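Long-range contacts in DNA ligase (Archaeoglobus fulgidus, PDB 3GDE), which probably seals nicks in double-stranded DNA during replication, recombination and repair, using ATP and passing through an adenylated lysine: residues G63-L69 with K139-L143; V46-K52 with V170-M175; M482-L486 with F497-F503; Y507-K512 with L548-F553. All coordinates share one frame; numbering follows the deposited sequence.

Contact 1: G63-L69 with K139-L143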
loop_
_atom_site.group_PDB
_atom_site.type_symbol
_atom_site.label_atom_id
_atom_site.label_comp_id
_atom_site.label_asym_id
_atom_site.label_seq_id
_atom_site.Cartn_x
_atom_site.Cartn_y
_atom_site.Cartn_z
ATOM N N GLY A 63 11.762 10.164 -1.648
ATOM C CA GLY A 63 12.618 9.884 -2.805
ATOM C C GLY A 63 14.064 9.686 -2.398
ATOM O O GLY A 63 14.993 10.087 -3.113
ATOM N N VAL A 64 14.250 9.076 -1.234
ATOM C CA VAL A 64 15.571 8.782 -0.711
ATOM C C VAL A 64 15.808 7.265 -0.719
ATOM O O VAL A 64 15.194 6.518 0.057
ATOM C CB VAL A 64 15.763 9.384 0.706
ATOM C CG1 VAL A 64 17.073 8.942 1.314
ATOM C CG2 VAL A 64 15.715 10.903 0.639
ATOM N N GLY A 65 16.686 6.829 -1.624
ATOM C CA GLY A 65 17.106 5.429 -1.703
ATOM C C GLY A 65 18.273 5.152 -0.774
ATOM O O GLY A 65 18.968 6.093 -0.318
ATOM N N ILE A 66 18.499 3.869 -0.495
ATOM C CA ILE A 66 19.575 3.453 0.399
ATOM C C ILE A 66 20.966 4.017 0.015
ATOM O O ILE A 66 21.812 4.242 0.887
ATOM C CB ILE A 66 19.606 1.900 0.587
ATOM C CG1 ILE A 66 20.415 1.538 1.839
ATOM C CG2 ILE A 66 20.112 1.168 -0.684
ATOM C CD1 ILE A 66 20.312 0.108 2.278
ATOM N N GLY A 67 21.186 4.233 -1.283
ATOM C CA GLY A 67 22.428 4.812 -1.794
ATOM C C GLY A 67 22.697 6.218 -1.272
ATOM O O GLY A 67 23.841 6.556 -0.968
ATOM N N LEU A 68 21.647 7.037 -1.173
ATOM C CA LEU A 68 21.746 8.363 -0.552
ATOM C C LEU A 68 22.094 8.279 0.922
ATOM O O LEU A 68 22.865 9.102 1.423
ATOM C CB LEU A 68 20.448 9.164 -0.734
ATOM C CG LEU A 68 20.284 9.951 -2.028
ATOM C CD1 LEU A 68 20.339 9.037 -3.239
ATOM C CD2 LEU A 68 18.989 10.732 -2.004
ATOM N N LEU A 69 21.535 7.289 1.613
ATOM C CA LEU A 69 21.861 7.038 3.020
ATOM C C LEU A 69 23.334 6.676 3.223
ATOM O O LEU A 69 23.979 7.176 4.154
ATOM C CB LEU A 69 20.954 5.947 3.609
ATOM C CG LEU A 69 19.728 6.341 4.434
ATOM C CD1 LEU A 69 19.099 7.640 3.946
ATOM C CD2 LEU A 69 18.699 5.229 4.447
ATOM N N LYS A 139 19.988 16.553 -1.196
ATOM C CA LYS A 139 19.361 15.558 -0.324
ATOM C C LYS A 139 20.386 14.884 0.576
ATOM O O LYS A 139 20.165 14.733 1.767
ATOM C CB LYS A 139 18.621 14.502 -1.138
ATOM C CG LYS A 139 17.336 14.991 -1.738
ATOM C CD LYS A 139 16.584 13.827 -2.315
ATOM C CE LYS A 139 15.680 14.264 -3.432
ATOM N NZ LYS A 139 14.883 13.102 -3.884
ATOM N N ILE A 140 21.514 14.494 0.003
ATOM C CA ILE A 140 22.602 13.911 0.778
ATOM C C ILE A 140 23.118 14.921 1.822
ATOM O O ILE A 140 23.354 14.558 2.968
ATOM C CB ILE A 140 23.738 13.383 -0.147
ATOM C CG1 ILE A 140 23.221 12.201 -0.987
ATOM C CG2 ILE A 140 24.976 12.981 0.667
ATOM C CD1 ILE A 140 24.056 11.879 -2.261
ATOM N N MET A 141 23.257 16.188 1.434
ATOM C CA MET A 141 23.715 17.213 2.371
ATOM C C MET A 141 22.735 17.449 3.519
ATOM O O MET A 141 23.151 17.630 4.658
ATOM C CB MET A 141 24.048 18.520 1.632
ATOM C CG MET A 141 25.270 18.409 0.703
ATOM S SD MET A 141 26.611 17.446 1.450
ATOM C CE MET A 141 27.076 18.564 2.774
ATOM N N LEU A 142 21.437 17.416 3.221
ATOM C CA LEU A 142 20.390 17.540 4.243
ATOM C C LEU A 142 20.351 16.361 5.208
ATOM O O LEU A 142 20.244 16.547 6.415
ATOM C CB LEU A 142 19.019 17.755 3.601
ATOM C CG LEU A 142 18.787 19.136 2.977
ATOM C CD1 LEU A 142 17.529 19.130 2.111
ATOM C CD2 LEU A 142 18.731 20.234 4.057
ATOM N N LEU A 143 20.439 15.150 4.670
ATOM C CA LEU A 143 20.562 13.945 5.490
ATOM C C LEU A 143 21.834 13.944 6.344
ATOM O O LEU A 143 21.792 13.538 7.502
ATOM C CB LEU A 143 20.547 12.697 4.602
ATOM C CG LEU A 143 19.279 12.352 3.826
ATOM C CD1 LEU A 143 19.602 11.304 2.756
ATOM C CD2 LEU A 143 18.143 11.879 4.766
#
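The backbones come closest where Leu-68, in the first turn of helix 66-77, faces Ile-140 of helix 135-149, with CA atoms 5.8 Å apart. Gly-65 is the N-cap of the first helix. Leu-68 packs on both Lys-139 and Ile-140. CG of Leu-68 meets CG1 of Ile-140 at 3.8 Å, and the two side chains cross at about a right angle. CD2 of Leu-68 rests on the aliphatic part of Lys-139, 3.9 Å from its CB. The lysine chain runs extended beyond CG past this methyl. NZ of Lys-139 donates a hydrogen bond of 3.1 Å to the O of Gly-63. NZ sits above the carbonyl plane, 47° out of it. One turn on, Leu-143 sends CD1 into a small apolar group. CD1 of Leu-143 meets CG1 of Val-64 tip to tip at 3.7 Å and CD1 of Leu-69 at 3.9 Å. The Val-64 branch that touches is the one trans to the backbone N (chi1 173°). Ile-127 of helix 117-129 and Ile-162 of helix 152-162 both touch Val-64 and Leu-143. The contact is helix-helix packing within the all-helical N-terminal DNA-binding domain of ATP-dependent DNA ligases, away from the nucleotide site.

Contact 2: V46-K52 with V170-M175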
loop_
_atom_site.group_PDB
_atom_site.type_symbol
_atom_site.label_atom_id
_atom_site.label_comp_id
_atom_site.label_asym_id
_atom_site.label_seq_id
_atom_site.Cartn_x
_atom_site.Cartn_y
_atom_site.Cartn_z
ATOM N N VAL A 46 2.512 9.182 15.249
ATOM C CA VAL A 46 1.609 8.145 14.770
ATOM C C VAL A 46 2.051 7.646 13.383
ATOM O O VAL A 46 2.146 6.435 13.150
ATOM C CB VAL A 46 0.120 8.599 14.790
ATOM C CG1 VAL A 46 -0.759 7.612 14.040
ATOM C CG2 VAL A 46 -0.367 8.736 16.228
ATOM N N LEU A 47 2.338 8.586 12.484
ATOM C CA LEU A 47 2.932 8.248 11.196
ATOM C C LEU A 47 4.262 7.523 11.367
ATOM O O LEU A 47 4.393 6.375 10.938
ATOM C CB LEU A 47 3.082 9.489 10.310
ATOM C CG LEU A 47 1.920 9.723 9.339
ATOM C CD1 LEU A 47 0.641 10.098 10.066
ATOM C CD2 LEU A 47 2.270 10.772 8.269
ATOM N N PHE A 48 5.222 8.178 12.024
ATOM C CA PHE A 48 6.584 7.655 12.160
ATOM C C PHE A 48 6.678 6.231 12.731
ATOM O O PHE A 48 7.478 5.429 12.252
ATOM C CB PHE A 48 7.481 8.612 12.964
ATOM C CG PHE A 48 7.730 9.944 12.284
ATOM C CD1 PHE A 48 7.188 10.230 11.035
ATOM C CD2 PHE A 48 8.532 10.899 12.890
ATOM C CE1 PHE A 48 7.421 11.453 10.416
ATOM C CE2 PHE A 48 8.780 12.115 12.279
ATOM C CZ PHE A 48 8.217 12.405 11.046
ATOM N N ILE A 49 5.864 5.903 13.732
ATOM C CA ILE A 49 5.923 4.558 14.321
ATOM C C ILE A 49 5.502 3.458 13.324
ATOM O O ILE A 49 5.926 2.298 13.452
ATOM C CB ILE A 49 5.140 4.466 15.665
ATOM C CG1 ILE A 49 5.498 3.182 16.422
ATOM C CG2 ILE A 49 3.632 4.584 15.432
ATOM C CD1 ILE A 49 5.096 3.197 17.903
ATOM N N THR A 50 4.692 3.833 12.332
ATOM C CA THR A 50 4.254 2.898 11.289
ATOM C C THR A 50 5.220 2.816 10.105
ATOM O O THR A 50 4.912 2.164 9.109
ATOM C CB THR A 50 2.842 3.234 10.751
ATOM O OG1 THR A 50 2.833 4.560 10.213
ATOM C CG2 THR A 50 1.801 3.132 11.850
ATOM N N GLY A 51 6.371 3.482 10.212
ATOM C CA GLY A 51 7.329 3.560 9.112
ATOM C C GLY A 51 6.907 4.450 7.959
ATOM O O GLY A 51 7.400 4.286 6.847
ATOM N N LYS A 52 6.003 5.398 8.221
ATOM C CA LYS A 52 5.514 6.325 7.189
ATOM C C LYS A 52 5.907 7.759 7.498
ATOM O O LYS A 52 5.853 8.204 8.650
ATOM C CB LYS A 52 3.979 6.303 7.083
ATOM C CG LYS A 52 3.330 5.051 6.506
ATOM C CD LYS A 52 1.798 5.239 6.543
ATOM C CE LYS A 52 1.042 3.937 6.343
ATOM N NZ LYS A 52 1.279 2.932 7.446
ATOM N N VAL A 170 4.998 -3.523 15.075
ATOM C CA VAL A 170 3.822 -2.663 15.185
ATOM C C VAL A 170 3.246 -2.399 13.794
ATOM O O VAL A 170 3.916 -1.853 12.917
ATOM C CB VAL A 170 4.158 -1.316 15.886
ATOM C CG1 VAL A 170 2.960 -0.378 15.889
ATOM C CG2 VAL A 170 4.681 -1.552 17.300
ATOM N N GLY A 171 2.010 -2.829 13.592
ATOM C CA GLY A 171 1.327 -2.577 12.338
ATOM C C GLY A 171 0.123 -1.678 12.526
ATOM O O GLY A 171 -0.033 -1.009 13.561
ATOM N N GLU A 172 -0.727 -1.689 11.506
ATOM C CA GLU A 172 -1.922 -0.867 11.422
ATOM C C GLU A 172 -2.922 -1.235 12.510
ATOM O O GLU A 172 -3.538 -0.351 13.105
ATOM C CB GLU A 172 -2.566 -1.082 10.049
ATOM C CG GLU A 172 -3.001 0.187 9.353
ATOM C CD GLU A 172 -1.898 0.814 8.526
ATOM O OE1 GLU A 172 -0.832 1.168 9.097
ATOM O OE2 GLU A 172 -2.116 0.977 7.296
ATOM N N GLY A 173 -3.071 -2.539 12.760
ATOM C CA GLY A 173 -4.000 -3.072 13.757
ATOM C C GLY A 173 -3.666 -2.632 15.178
ATOM O O GLY A 173 -4.532 -2.186 15.926
ATOM N N ILE A 174 -2.397 -2.757 15.552
ATOM C CA ILE A 174 -1.959 -2.287 16.863
ATOM C C ILE A 174 -2.187 -0.775 17.006
ATOM O O ILE A 174 -2.733 -0.319 18.016
ATOM C CB ILE A 174 -0.509 -2.689 17.140
ATOM C CG1 ILE A 174 -0.449 -4.194 17.414
ATOM C CG2 ILE A 174 0.082 -1.858 18.296
ATOM C CD1 ILE A 174 0.952 -4.781 17.375
ATOM N N MET A 175 -1.828 -0.012 15.977
ATOM C CA MET A 175 -2.017 1.442 16.005
ATOM C C MET A 175 -3.473 1.905 16.143
ATOM O O MET A 175 -3.747 2.822 16.918
ATOM C CB MET A 175 -1.351 2.103 14.806
ATOM C CG MET A 175 0.159 2.153 14.917
ATOM S SD MET A 175 0.745 2.940 16.435
ATOM C CE MET A 175 0.030 4.584 16.233
HETATM O O HOH W 1 5.967 -0.124 12.352
HETATM O O HOH W 2 -1.313 3.763 8.605
#
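Met-175 supplies most of the apolar contact, laying its folded side chain against the end of helix 39-49. Bends at chi2 (-55°) and chi3 (-61°) curl the thioether, and three residues touch it at successive atoms. CG of Met-175 meets the Thr-50 methyl CG2 at 3.6 Å. SD of Met-175 lies 3.5 Å from CG2 of Ile-49. CE of Met-175 reaches CG1 of Val-46 at 3.8 Å. Ile-29 of helix 22-34 and Leu-200 of helix 200-216 also pack on Met-175.

The charged contact lies near the Thr-50 side of this packing. Lys-52 and Glu-172 cross at about a right angle. NZ of Lys-52 makes a salt bridge with OE1 of Glu-172 at 3.2 Å, on the syn lone pair of that oxygen. The other oxygen, OE2, is hydrogen-bonded to Tyr-194 OH, and the carboxylate is therefore held through both oxygens. A water accepts from NZ of Lys-52 and gives a weak bond to OE1 of Glu-172.

One water link crosses the contact between backbone carbonyls. The water donates to the O of Ile-49 and to the O of Val-170, at 2.7 Å from each. Within residues 46-52, the Thr-50 rotamer (chi1 59°) turns OG1 back to the last turn of helix 39-49 and offers the methyl to Met-175. OG1 comes unusually close to the O of Leu-47, and the exact length of that bond is doubtful.

The chemistry is thus divided between an apolar thioether packing and a partly exposed ion pair. The lysine and the tyrosine hydroxyl would both tend to stabilise Glu-172 as a carboxylate.

Contact 3: M482-L486 with F497-F503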
loop_
_atom_site.group_PDB
_atom_site.type_symbol
_atom_site.label_atom_id
_atom_site.label_comp_id
_atom_site.label_asym_id
_atom_site.label_seq_id
_atom_site.Cartn_x
_atom_site.Cartn_y
_atom_site.Cartn_z
ATOM N N MET A 482 18.286 -4.405 -8.989
ATOM C CA MET A 482 17.471 -3.679 -8.020
ATOM C C MET A 482 17.489 -4.261 -6.603
ATOM O O MET A 482 17.165 -3.558 -5.651
ATOM C CB MET A 482 16.043 -3.442 -8.532
ATOM C CG MET A 482 15.097 -4.629 -8.476
ATOM S SD MET A 482 13.513 -4.134 -9.190
ATOM C CE MET A 482 13.918 -4.131 -10.935
ATOM N N PHE A 483 17.908 -5.519 -6.470
ATOM C CA PHE A 483 17.954 -6.207 -5.172
ATOM C C PHE A 483 19.292 -6.157 -4.477
ATOM O O PHE A 483 19.357 -6.198 -3.245
ATOM C CB PHE A 483 17.632 -7.677 -5.339
ATOM C CG PHE A 483 16.202 -7.993 -5.195
ATOM C CD1 PHE A 483 15.441 -7.372 -4.212
ATOM C CD2 PHE A 483 15.616 -8.950 -6.019
ATOM C CE1 PHE A 483 14.120 -7.674 -4.064
ATOM C CE2 PHE A 483 14.295 -9.271 -5.884
ATOM C CZ PHE A 483 13.533 -8.625 -4.910
ATOM N N ARG A 484 20.352 -6.135 -5.279
ATOM C CA ARG A 484 21.724 -6.102 -4.784
ATOM C C ARG A 484 21.942 -5.114 -3.615
ATOM O O ARG A 484 22.446 -5.526 -2.574
ATOM C CB ARG A 484 22.715 -5.861 -5.938
ATOM C CG ARG A 484 24.172 -6.024 -5.539
ATOM C CD ARG A 484 25.120 -5.899 -6.737
ATOM N NE ARG A 484 25.537 -7.214 -7.232
ATOM C CZ ARG A 484 25.315 -7.675 -8.460
ATOM N NH1 ARG A 484 24.675 -6.932 -9.364
ATOM N NH2 ARG A 484 25.748 -8.888 -8.785
ATOM N N PRO A 485 21.539 -3.823 -3.773
ATOM C CA PRO A 485 21.749 -2.840 -2.686
ATOM C C PRO A 485 21.028 -3.187 -1.383
ATOM O O PRO A 485 21.423 -2.725 -0.312
ATOM C CB PRO A 485 21.156 -1.550 -3.255
ATOM C CG PRO A 485 21.105 -1.751 -4.725
ATOM C CD PRO A 485 20.881 -3.204 -4.942
ATOM N N LEU A 486 19.985 -4.005 -1.490
ATOM C CA LEU A 486 19.124 -4.330 -0.364
ATOM C C LEU A 486 19.573 -5.578 0.389
ATOM O O LEU A 486 18.899 -5.992 1.332
ATOM C CB LEU A 486 17.669 -4.498 -0.834
ATOM C CG LEU A 486 17.003 -3.385 -1.657
ATOM C CD1 LEU A 486 15.530 -3.719 -1.841
ATOM C CD2 LEU A 486 17.154 -1.991 -1.023
ATOM N N PHE A 497 16.769 -9.765 2.050
ATOM C CA PHE A 497 16.590 -8.380 1.619
ATOM C C PHE A 497 15.824 -7.542 2.628
ATOM O O PHE A 497 15.003 -8.060 3.387
ATOM C CB PHE A 497 15.825 -8.311 0.290
ATOM C CG PHE A 497 16.411 -9.148 -0.789
ATOM C CD1 PHE A 497 15.713 -10.235 -1.286
ATOM C CD2 PHE A 497 17.670 -8.864 -1.303
ATOM C CE1 PHE A 497 16.257 -11.025 -2.283
ATOM C CE2 PHE A 497 18.223 -9.655 -2.297
ATOM C CZ PHE A 497 17.518 -10.735 -2.787
ATOM N N ILE A 498 16.118 -6.242 2.616
ATOM C CA ILE A 498 15.218 -5.210 3.133
ATOM C C ILE A 498 13.904 -5.330 2.354
ATOM O O ILE A 498 13.906 -5.212 1.134
ATOM C CB ILE A 498 15.800 -3.787 2.904
ATOM C CG1 ILE A 498 17.065 -3.569 3.730
ATOM C CG2 ILE A 498 14.752 -2.695 3.195
ATOM C CD1 ILE A 498 18.006 -2.558 3.119
ATOM N N PRO A 499 12.790 -5.604 3.052
ATOM C CA PRO A 499 11.490 -5.709 2.376
ATOM C C PRO A 499 11.137 -4.419 1.623
ATOM O O PRO A 499 11.172 -3.336 2.203
ATOM C CB PRO A 499 10.504 -5.979 3.520
ATOM C CG PRO A 499 11.257 -5.690 4.789
ATOM C CD PRO A 499 12.702 -5.878 4.496
ATOM N N LYS A 500 10.827 -4.545 0.338
ATOM C CA LYS A 500 10.720 -3.390 -0.546
ATOM C C LYS A 500 9.863 -3.722 -1.775
ATOM O O LYS A 500 8.859 -3.070 -2.057
ATOM C CB LYS A 500 12.129 -2.968 -0.985
ATOM C CG LYS A 500 12.388 -1.481 -1.048
ATOM C CD LYS A 500 12.223 -0.930 -2.428
ATOM C CE LYS A 500 13.247 0.160 -2.689
ATOM N NZ LYS A 500 12.685 1.235 -3.553
ATOM N N TYR A 501 10.255 -4.766 -2.487
ATOM C CA TYR A 501 9.632 -5.078 -3.767
ATOM C C TYR A 501 8.561 -6.148 -3.637
ATOM O O TYR A 501 8.659 -7.050 -2.803
ATOM C CB TYR A 501 10.700 -5.440 -4.805
ATOM C CG TYR A 501 11.627 -4.278 -5.110
ATOM C CD1 TYR A 501 12.979 -4.323 -4.750
ATOM C CD2 TYR A 501 11.144 -3.117 -5.723
ATOM C CE1 TYR A 501 13.830 -3.257 -5.008
ATOM C CE2 TYR A 501 11.984 -2.034 -5.992
ATOM C CZ TYR A 501 13.330 -2.111 -5.631
ATOM O OH TYR A 501 14.181 -1.043 -5.904
ATOM N N VAL A 502 7.523 -6.014 -4.450
ATOM C CA VAL A 502 6.397 -6.938 -4.432
ATOM C C VAL A 502 6.283 -7.620 -5.805
ATOM O O VAL A 502 6.301 -6.948 -6.838
ATOM C CB VAL A 502 5.073 -6.180 -4.058
ATOM C CG1 VAL A 502 3.838 -7.041 -4.304
ATOM C CG2 VAL A 502 5.129 -5.690 -2.599
ATOM N N PHE A 503 6.188 -8.950 -5.809
ATOM C CA PHE A 503 5.968 -9.708 -7.050
ATOM C C PHE A 503 4.507 -10.115 -7.154
ATOM O O PHE A 503 3.900 -10.476 -6.149
ATOM C CB PHE A 503 6.782 -11.012 -7.071
ATOM C CG PHE A 503 8.259 -10.838 -7.290
ATOM C CD1 PHE A 503 8.810 -9.601 -7.612
ATOM C CD2 PHE A 503 9.107 -11.947 -7.194
ATOM C CE1 PHE A 503 10.172 -9.460 -7.815
ATOM C CE2 PHE A 503 10.476 -11.821 -7.406
ATOM C CZ PHE A 503 11.013 -10.575 -7.712
HETATM O O HOH W 3 16.870 -0.946 -5.434
#
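The O of Leu-486 accepts a hydrogen bond from Ile-498 N and is also approached by the CA-H of Phe-497. The bond from Ile-498 N to the O of Leu-486 is 3.1 Å long, with an N-H...O angle of 162° and the donor slightly tilted from the carbonyl plane. Phe-497 CA lies 3.3 Å from the O of Leu-486 in a CA-H...O contact. Together they fix the 3-10 turn 484-486, which follows helix 473-483, against the chain leaving strand 494-497.

Phe-483, Phe-497 and Tyr-501 form an aromatic cluster. The rings of Phe-483 and Phe-497 stack face to face, with centroids 4.2 Å apart and planes at 13°. Tyr-501 turns an edge toward the face of Phe-483 in an offset edge-to-face pair, planes at 75°. Phe-503 brings CZ to the edge of the Phe-483 ring.

This is the OB-fold domain of the ligase. The cluster packs helix 473-483 on the curled antiparallel sheet. Val-432 and Leu-446, from two of its strands, also touch Phe-483.

Met-482 forms a Met-aromatic contact. Its SD stands over the face of Tyr-501, 4.1 Å from the ring centroid and almost on the ring normal. The aliphatic part of Lys-500 lies over the opposite face, offset toward the rim. Leu-486 crosses Tyr-501 at about a right angle, its CD1 3.6 Å from CE1 of the tyrosine. One water in the plane of the Tyr-501 ring links its OH to the O of Met-482, to which the water donates at 2.6 Å.

Contact 4: Y507-K512 with L548-F553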
loop_
_atom_site.group_PDB
_atom_site.type_symbol
_atom_site.label_atom_id
_atom_site.label_comp_id
_atom_site.label_asym_id
_atom_site.label_seq_id
_atom_site.Cartn_x
_atom_site.Cartn_y
_atom_site.Cartn_z
ATOM N N TYR A 507 -0.052 -19.501 -8.683
ATOM C CA TYR A 507 0.192 -20.758 -7.988
ATOM C C TYR A 507 -0.840 -21.797 -8.418
ATOM O O TYR A 507 -1.892 -21.442 -8.954
ATOM C CB TYR A 507 0.116 -20.533 -6.468
ATOM C CG TYR A 507 -1.217 -19.989 -6.008
ATOM C CD1 TYR A 507 -2.198 -20.842 -5.513
ATOM C CD2 TYR A 507 -1.499 -18.619 -6.074
ATOM C CE1 TYR A 507 -3.433 -20.357 -5.101
ATOM C CE2 TYR A 507 -2.745 -18.117 -5.660
ATOM C CZ TYR A 507 -3.704 -18.996 -5.174
ATOM O OH TYR A 507 -4.939 -18.525 -4.755
ATOM N N GLN A 508 -0.543 -23.074 -8.179
ATOM C CA GLN A 508 -1.524 -24.147 -8.401
ATOM C C GLN A 508 -2.393 -24.378 -7.164
ATOM O O GLN A 508 -3.606 -24.587 -7.273
ATOM C CB GLN A 508 -0.842 -25.457 -8.822
ATOM C CG GLN A 508 -0.297 -25.457 -10.260
ATOM C CD GLN A 508 -1.330 -25.041 -11.294
ATOM O OE1 GLN A 508 -2.439 -25.575 -11.330
ATOM N NE2 GLN A 508 -0.971 -24.070 -12.134
ATOM N N GLU A 509 -1.760 -24.328 -5.994
ATOM C CA GLU A 509 -2.426 -24.627 -4.735
ATOM C C GLU A 509 -1.742 -23.946 -3.547
ATOM O O GLU A 509 -0.535 -23.736 -3.558
ATOM C CB GLU A 509 -2.463 -26.146 -4.521
ATOM C CG GLU A 509 -3.436 -26.594 -3.438
ATOM C CD GLU A 509 -3.480 -28.110 -3.240
ATOM O OE1 GLU A 509 -2.452 -28.806 -3.471
ATOM O OE2 GLU A 509 -4.564 -28.597 -2.837
ATOM N N ILE A 510 -2.530 -23.578 -2.545
ATOM C CA ILE A 510 -2.002 -23.233 -1.225
ATOM C C ILE A 510 -2.198 -24.464 -0.331
ATOM O O ILE A 510 -3.319 -24.950 -0.190
ATOM C CB ILE A 510 -2.712 -21.997 -0.592
ATOM C CG1 ILE A 510 -2.580 -20.765 -1.490
ATOM C CG2 ILE A 510 -2.135 -21.694 0.793
ATOM C CD1 ILE A 510 -3.654 -19.706 -1.258
ATOM N N GLN A 511 -1.111 -24.983 0.238
ATOM C CA GLN A 511 -1.221 -26.055 1.235
ATOM C C GLN A 511 -0.964 -25.513 2.638
ATOM O O GLN A 511 -0.261 -24.518 2.803
ATOM C CB GLN A 511 -0.226 -27.197 0.988
ATOM C CG GLN A 511 0.471 -27.266 -0.364
ATOM C CD GLN A 511 1.748 -28.121 -0.314
ATOM O OE1 GLN A 511 2.157 -28.717 -1.318
ATOM N NE2 GLN A 511 2.381 -28.182 0.864
ATOM N N LYS A 512 -1.524 -26.179 3.646
ATOM C CA LYS A 512 -1.074 -25.983 5.025
ATOM C C LYS A 512 0.234 -26.746 5.226
ATOM O O LYS A 512 0.368 -27.888 4.792
ATOM C CB LYS A 512 -2.118 -26.444 6.040
ATOM C CG LYS A 512 -3.389 -25.620 6.036
ATOM C CD LYS A 512 -4.070 -25.588 7.394
ATOM C CE LYS A 512 -3.614 -24.370 8.192
ATOM N NZ LYS A 512 -4.362 -24.216 9.477
ATOM N N LEU A 548 -8.322 -17.754 0.883
ATOM C CA LEU A 548 -8.086 -18.414 -0.402
ATOM C C LEU A 548 -7.828 -19.912 -0.243
ATOM O O LEU A 548 -8.278 -20.709 -1.070
ATOM C CB LEU A 548 -6.976 -17.726 -1.200
ATOM C CG LEU A 548 -7.284 -16.296 -1.691
ATOM C CD1 LEU A 548 -6.054 -15.651 -2.325
ATOM C CD2 LEU A 548 -8.467 -16.247 -2.651
ATOM N N TYR A 549 -7.132 -20.286 0.835
ATOM C CA TYR A 549 -6.933 -21.697 1.185
ATOM C C TYR A 549 -8.260 -22.419 1.456
ATOM O O TYR A 549 -8.541 -23.442 0.845
ATOM C CB TYR A 549 -5.998 -21.849 2.391
ATOM C CG TYR A 549 -5.912 -23.269 2.893
ATOM C CD1 TYR A 549 -5.006 -24.169 2.339
ATOM C CD2 TYR A 549 -6.754 -23.724 3.910
ATOM C CE1 TYR A 549 -4.929 -25.482 2.781
ATOM C CE2 TYR A 549 -6.687 -25.037 4.366
ATOM C CZ TYR A 549 -5.774 -25.909 3.792
ATOM O OH TYR A 549 -5.698 -27.205 4.237
ATOM N N LYS A 550 -9.058 -21.873 2.372
ATOM C CA LYS A 550 -10.357 -22.443 2.761
ATOM C C LYS A 550 -11.302 -22.634 1.583
ATOM O O LYS A 550 -12.170 -23.506 1.610
ATOM C CB LYS A 550 -11.043 -21.566 3.823
ATOM C CG LYS A 550 -10.574 -21.842 5.245
ATOM C CD LYS A 550 -11.502 -21.237 6.300
ATOM C CE LYS A 550 -11.013 -19.879 6.794
ATOM N NZ LYS A 550 -11.516 -19.561 8.179
ATOM N N LEU A 551 -11.112 -21.807 0.559
ATOM C CA LEU A 551 -11.980 -21.757 -0.603
ATOM C C LEU A 551 -11.633 -22.823 -1.645
ATOM O O LEU A 551 -12.388 -23.043 -2.590
ATOM C CB LEU A 551 -11.914 -20.360 -1.220
ATOM C CG LEU A 551 -12.985 -19.956 -2.228
ATOM C CD1 LEU A 551 -14.262 -19.523 -1.524
ATOM C CD2 LEU A 551 -12.438 -18.854 -3.096
ATOM N N GLN A 552 -10.488 -23.476 -1.471
ATOM C CA GLN A 552 -10.118 -24.627 -2.297
ATOM C C GLN A 552 -10.955 -25.856 -1.944
ATOM O O GLN A 552 -11.113 -26.762 -2.763
ATOM C CB GLN A 552 -8.637 -24.948 -2.127
ATOM C CG GLN A 552 -7.706 -23.847 -2.603
ATOM C CD GLN A 552 -6.254 -24.137 -2.282
ATOM O OE1 GLN A 552 -5.943 -24.830 -1.310
ATOM N NE2 GLN A 552 -5.353 -23.594 -3.092
ATOM N N PHE A 553 -11.490 -25.867 -0.724
ATOM C CA PHE A 553 -12.338 -26.949 -0.224
ATOM C C PHE A 553 -13.715 -26.436 0.205
ATOM O O PHE A 553 -14.204 -25.418 -0.293
ATOM C CB PHE A 553 -11.655 -27.659 0.954
ATOM C CG PHE A 553 -10.159 -27.759 0.817
ATOM C CD1 PHE A 553 -9.584 -28.652 -0.098
ATOM C CD2 PHE A 553 -9.321 -26.951 1.590
ATOM C CE1 PHE A 553 -8.191 -28.738 -0.239
ATOM C CE2 PHE A 553 -7.932 -27.031 1.465
ATOM C CZ PHE A 553 -7.364 -27.926 0.549
HETATM O O HOH W 4 -3.207 -28.557 2.672
#
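Ile-510, on the face of a two-stranded antiparallel hairpin turned to helix 542-550, packs against that C-terminal helix. The hairpin pairs strands 509-512 and 520-523 and belongs to the C-terminal region that holds the OB-fold domain. Gln-508 and Glu-509 form a classic beta bulge opposite Arg-523. The side chain of Leu-548 is about 8 Å from those of Lys-420 and Arg-414, predicted ATP-binding residues.

The apolar contacts centre on Ile-510. CD1 of Ile-510 lies 3.9 Å from CB of Leu-548. CG2 of Ile-510 approaches CD1 of Tyr-549 at 4.1 Å. The Tyr-507 hydroxyl adds a van der Waals contact, its OH 3.9 Å from CD1 of Leu-548. Leu-428 touches both residues from the neighbouring sheet.

Two polar groups lie beside Ile-510 and Tyr-549. The side-chain amide of Gln-552 faces the backbone N and O of Ile-510. A water accepts from Lys-512 N at 3.1 Å and is hydrogen-bonded to Tyr-549 OH.

The ring of Tyr-549 is approached from several directions. The O of Ile-510 lies at its edge, near the ring plane. Phe-553 leans over one face, toward the rim. Tyr-520 meets it from the partner strand. The methylene chain of Lys-512 crosses Tyr-549 at about a right angle and places CG over a ring face, 3.3 Å from CZ.

In the fold
Contacts 1 and 2 belong to the helical N-terminal domain. Their centres are 23 Å apart, and helices 39-49 and 66-77 follow each other in the chain. Contact 2 joins segments farther apart in sequence, and both segments of contact 1 fall between them. Contact 3 comes later, in the OB-fold domain, yet its centre is only 17 Å from that of contact 1. Ile-66 packs there on Ile-498 and Pro-485, joining the two domains as expected of the closed conformation. Contact 4 follows contact 3, with strands 502-506 and 509-512 successive. Its centre lies about 42 Å from that of contact 1, across the chain's centre, and it ties the C-terminal helix to the hairpin.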